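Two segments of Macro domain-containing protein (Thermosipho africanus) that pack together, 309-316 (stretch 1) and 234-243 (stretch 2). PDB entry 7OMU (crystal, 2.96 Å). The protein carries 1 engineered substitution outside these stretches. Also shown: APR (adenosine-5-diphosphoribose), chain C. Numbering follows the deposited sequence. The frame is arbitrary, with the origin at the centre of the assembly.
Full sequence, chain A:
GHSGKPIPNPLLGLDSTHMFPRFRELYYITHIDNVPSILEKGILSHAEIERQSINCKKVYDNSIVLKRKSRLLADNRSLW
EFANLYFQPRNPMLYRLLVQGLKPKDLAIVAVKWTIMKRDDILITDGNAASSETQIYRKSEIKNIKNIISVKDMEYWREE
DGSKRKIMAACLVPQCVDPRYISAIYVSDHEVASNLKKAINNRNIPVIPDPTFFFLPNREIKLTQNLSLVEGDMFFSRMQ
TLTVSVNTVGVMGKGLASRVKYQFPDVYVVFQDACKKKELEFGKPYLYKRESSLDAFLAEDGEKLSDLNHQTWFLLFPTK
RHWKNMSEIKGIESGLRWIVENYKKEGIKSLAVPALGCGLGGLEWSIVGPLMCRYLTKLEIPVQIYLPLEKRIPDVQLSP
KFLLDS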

# COMPACT_ATOMS: atom_id res chain seq x y z
N ASN A 309 1.84 -3.32 17.44
CA ASN A 309 0.70 -2.72 18.18
C ASN A 309 0.75 -1.18 18.05
O ASN A 309 0.63 -0.49 19.08
CB ASN A 309 0.69 -3.18 19.64
CG ASN A 309 -0.60 -2.88 20.37
OD1 ASN A 309 -1.67 -2.87 19.76
ND2 ASN A 309 -0.51 -2.63 21.66
N HIS A 310 0.88 -0.69 16.81
CA HIS A 310 1.00 0.74 16.43
C HIS A 310 -0.41 1.36 16.35
O HIS A 310 -1.32 0.70 15.79
CB HIS A 310 1.82 0.83 15.12
CG HIS A 310 1.82 2.15 14.42
ND1 HIS A 310 1.37 2.30 13.11
CD2 HIS A 310 2.23 3.38 14.82
CE1 HIS A 310 1.49 3.56 12.75
NE2 HIS A 310 2.02 4.24 13.78
N GLN A 311 -0.59 2.57 16.90
CA GLN A 311 -1.87 3.33 16.86
C GLN A 311 -1.89 4.30 15.67
O GLN A 311 -0.81 4.81 15.30
CB GLN A 311 -2.10 4.09 18.18
CG GLN A 311 -1.28 5.37 18.31
CD GLN A 311 -1.30 5.98 19.69
OE1 GLN A 311 -0.51 6.87 20.00
NE2 GLN A 311 -2.22 5.53 20.54
N THR A 312 -3.07 4.52 15.10
CA THR A 312 -3.30 5.42 13.94
C THR A 312 -4.54 6.27 14.23
O THR A 312 -5.66 5.71 14.22
CB THR A 312 -3.42 4.65 12.63
OG1 THR A 312 -2.25 3.83 12.47
CG2 THR A 312 -3.56 5.55 11.42
N TRP A 313 -4.33 7.56 14.48
CA TRP A 313 -5.37 8.60 14.70
C TRP A 313 -5.68 9.28 13.37
O TRP A 313 -4.83 9.21 12.46
CB TRP A 313 -4.91 9.62 15.75
CG TRP A 313 -4.71 9.07 17.13
CD1 TRP A 313 -5.07 7.85 17.61
CD2 TRP A 313 -4.13 9.78 18.24
NE1 TRP A 313 -4.74 7.73 18.93
CE2 TRP A 313 -4.16 8.90 19.35
CE3 TRP A 313 -3.58 11.05 18.41
CZ2 TRP A 313 -3.66 9.26 20.60
CZ3 TRP A 313 -3.09 11.41 19.64
CH2 TRP A 313 -3.14 10.53 20.72
N PHE A 314 -6.83 9.93 13.28
CA PHE A 314 -7.27 10.72 12.10
C PHE A 314 -7.55 12.16 12.55
O PHE A 314 -8.36 12.34 13.47
CB PHE A 314 -8.51 10.11 11.46
CG PHE A 314 -8.23 8.86 10.67
CD1 PHE A 314 -8.04 7.64 11.30
CD2 PHE A 314 -8.14 8.91 9.29
CE1 PHE A 314 -7.78 6.50 10.57
CE2 PHE A 314 -7.87 7.76 8.56
CZ PHE A 314 -7.70 6.55 9.19
N LEU A 315 -6.87 13.12 11.93
CA LEU A 315 -7.10 14.57 12.14
C LEU A 315 -8.03 15.06 11.03
O LEU A 315 -7.63 14.96 9.86
CB LEU A 315 -5.76 15.32 12.12
CG LEU A 315 -5.84 16.82 12.40
CD1 LEU A 315 -6.36 17.08 13.81
CD2 LEU A 315 -4.49 17.48 12.20
N LEU A 316 -9.23 15.51 11.38
CA LEU A 316 -10.20 16.12 10.44
C LEU A 316 -9.89 17.61 10.33
O LEU A 316 -10.06 18.33 11.32
CB LEU A 316 -11.62 15.84 10.94
CG LEU A 316 -11.94 14.36 11.14
CD1 LEU A 316 -13.31 14.18 11.78
CD2 LEU A 316 -11.86 13.60 9.82
N1 APR C . -1.99 10.05 -0.50
C2 APR C . -1.57 11.31 -0.68
N3 APR C . -2.18 12.33 -1.28
C4 APR C . -3.39 11.96 -1.74
C5 APR C . -3.96 10.71 -1.63
C6 APR C . -3.21 9.71 -0.97
N6 APR C . -3.64 8.46 -0.80
N7 APR C . -5.22 10.70 -2.22
C8 APR C . -5.38 11.93 -2.67
N9 APR C . -4.29 12.74 -2.40
C1' APR C . -4.11 14.15 -2.75
C2' APR C . -4.83 14.58 -4.02
O2' APR C . -3.98 14.47 -5.14
C3' APR C . -5.24 16.03 -3.73
O3' APR C . -4.45 16.94 -4.49
O4' APR C . -4.66 14.92 -1.70
C4' APR C . -5.03 16.22 -2.22
C5' APR C . -6.21 16.76 -1.45
O5' APR C . -7.34 15.84 -1.55
PA APR C . -8.86 16.37 -1.64
O1A APR C . -9.77 15.40 -0.95
O2A APR C . -9.19 16.73 -3.05
O3A APR C . -8.81 17.72 -0.76
PB APR C . -9.37 19.22 -0.95
O1B APR C . -8.83 19.76 -2.23
O2B APR C . -9.10 19.99 0.31
O5D APR C . -10.95 18.97 -1.09
C5D APR C . -11.78 18.83 0.10
O4D APR C . -13.21 17.18 -0.93
O1D APR C . -12.20 15.57 0.38
C1D APR C . -13.40 16.18 0.09
O2D APR C . -15.06 16.32 1.94
C2D APR C . -13.93 16.92 1.33
O3D APR C . -15.54 18.49 0.35
C3D APR C . -14.21 18.34 0.84
C4D APR C . -13.20 18.48 -0.30
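Stretch 2 (234-243) MFFSRMQTLT

How does stretch 2 lie along stretch 1? Its strand 241-243 runs beside strand 313-316 in the same direction, in parallel register; the two axes cross at -30° and come within 4.4 Å. Before the strand, residues 234-240 are not extended throughout: Ser237 N makes a weak hydrogen bond to Met234 O, and Gln240, at phi/psi -77/-31, departs from strand geometry just before Thr241, Leu242 and Thr243 adopt it. The register sets Trp313 beside Thr241, Phe314 beside Leu242 and Leu315 beside Thr243, with CA atoms 4.6, 4.9 and 4.4 Å apart.

What does Gln240, the residue with the most covered surface, do at the start of this pairing? Its backbone opens the ladder, Gln240 O accepting a hydrogen bond from Trp313 N at 2.8 Å, while Thr312 CA approaches the same oxygen at 3.3 Å in a CA-H...O contact. Its side chain has chi1 t and chi2 near -101°, and its end reaches stretch 1: Gln240 NE2 donates to Gln311 OE1 at 3.1 Å and lies over one face of the Trp313 ring, 3.3 Å from Trp313 CE3. At the other amide atom, Gln240 OE1 accepts a 2.6 Å hydrogen bond from Thr241 OG1, so both ends of the amide are engaged.

How does the ladder continue past Gln240? Leu242 serves both sides of Phe314 in the sequence: Leu242 N donates to Trp313 O at 3.0 Å, and Leu242 O accepts from Leu315 N at 2.8 Å. This is the parallel pattern, in which one residue bonds to the two neighbours of its partner. Leu242 and Phe314 point to one face of the sheet, where Leu242 CD1 lies 3.8 Å from Thr312 CG2 and 4.4 Å from Phe314 CZ. Farther out, Phe235 meets Phe314 edge to edge, CE1 of Phe235 being 4.1 Å from CE2 of Phe314. On the other face Leu315 is flanked by two threonines, its CB 3.8 Å from Thr241 CG2 and its CD2 3.8 Å from Thr243 OG1.

What does His310 contribute ahead of the strand? With its CB directed toward stretch 2, it sets its ring beside the turn into the strand, His310 NE2 lying 4.1 Å from Gln240 CA and His310 CE1 4.1 Å from Met239 O. The end of Arg238 comes nearer, and His310 CE1 lies over one face of its guanidinium. Arg238 NH2 comes within 3.1 Å of His310 ND1, but the poor angle rules out a hydrogen bond.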

# COMPACT_ATOMS: atom_id res chain seq x y z
N MET A 234 -0.68 8.17 1.59
CA MET A 234 -0.69 8.66 2.99
C MET A 234 -1.04 7.51 3.94
O MET A 234 -0.43 7.44 5.03
CB MET A 234 -1.73 9.78 3.14
CG MET A 234 -1.74 10.41 4.52
SD MET A 234 -2.79 11.87 4.57
CE MET A 234 -4.40 11.11 4.33
N PHE A 235 -1.99 6.65 3.56
CA PHE A 235 -2.60 5.62 4.44
C PHE A 235 -1.63 4.46 4.66
O PHE A 235 -1.79 3.72 5.65
CB PHE A 235 -3.96 5.19 3.89
CG PHE A 235 -4.93 6.34 3.74
CD1 PHE A 235 -5.48 6.94 4.86
CD2 PHE A 235 -5.25 6.85 2.49
CE1 PHE A 235 -6.35 8.01 4.73
CE2 PHE A 235 -6.13 7.91 2.37
CZ PHE A 235 -6.68 8.49 3.49
N PHE A 236 -0.63 4.33 3.79
CA PHE A 236 0.47 3.34 3.91
C PHE A 236 1.74 4.01 4.45
O PHE A 236 2.74 3.31 4.64
CB PHE A 236 0.72 2.63 2.57
CG PHE A 236 -0.33 1.59 2.24
CD1 PHE A 236 -0.42 0.42 2.97
CD2 PHE A 236 -1.24 1.80 1.21
CE1 PHE A 236 -1.38 -0.53 2.68
CE2 PHE A 236 -2.21 0.85 0.92
CZ PHE A 236 -2.28 -0.31 1.66
N SER A 237 1.71 5.33 4.69
CA SER A 237 2.68 6.00 5.60
C SER A 237 2.51 5.35 6.96
O SER A 237 1.41 4.80 7.21
CB SER A 237 2.49 7.50 5.68
OG SER A 237 1.67 7.87 6.78
N ARG A 238 3.53 5.39 7.81
CA ARG A 238 3.42 4.83 9.18
C ARG A 238 3.42 5.99 10.18
O ARG A 238 3.80 5.77 11.35
CB ARG A 238 4.51 3.77 9.37
CG ARG A 238 4.31 2.55 8.48
CD ARG A 238 4.96 1.30 9.04
NE ARG A 238 4.39 0.89 10.32
CZ ARG A 238 3.24 0.24 10.49
NH1 ARG A 238 2.48 -0.08 9.45
NH2 ARG A 238 2.84 -0.09 11.70
N MET A 239 2.96 7.17 9.75
CA MET A 239 2.73 8.33 10.65
C MET A 239 1.56 7.99 11.58
O MET A 239 0.64 7.25 11.16
CB MET A 239 2.40 9.61 9.87
CG MET A 239 3.52 10.09 8.95
SD MET A 239 5.10 10.43 9.78
CE MET A 239 6.02 8.97 9.29
N GLN A 240 1.61 8.50 12.81
CA GLN A 240 0.67 8.15 13.91
C GLN A 240 -0.66 8.87 13.69
O GLN A 240 -1.70 8.32 14.10
CB GLN A 240 1.35 8.47 15.24
CG GLN A 240 0.47 8.23 16.46
CD GLN A 240 -0.14 9.49 17.03
OE1 GLN A 240 -0.09 10.57 16.44
NE2 GLN A 240 -0.71 9.35 18.21
N THR A 241 -0.65 10.05 13.09
CA THR A 241 -1.85 10.88 12.83
C THR A 241 -1.92 11.18 11.33
O THR A 241 -0.98 11.79 10.80
CB THR A 241 -1.83 12.17 13.67
OG1 THR A 241 -1.90 11.80 15.05
CG2 THR A 241 -2.97 13.11 13.34
N LEU A 242 -2.99 10.73 10.68
CA LEU A 242 -3.28 11.00 9.25
C LEU A 242 -4.31 12.13 9.19
O LEU A 242 -5.39 12.00 9.80
CB LEU A 242 -3.79 9.73 8.57
CG LEU A 242 -3.00 8.46 8.86
CD1 LEU A 242 -3.52 7.30 8.02
CD2 LEU A 242 -1.51 8.66 8.61
N THR A 243 -3.98 13.21 8.50
CA THR A 243 -4.85 14.39 8.31
C THR A 243 -5.73 14.15 7.08
O THR A 243 -5.26 13.52 6.13
CB THR A 243 -4.01 15.66 8.22
OG1 THR A 243 -3.02 15.57 9.25
CG2 THR A 243 -4.82 16.92 8.40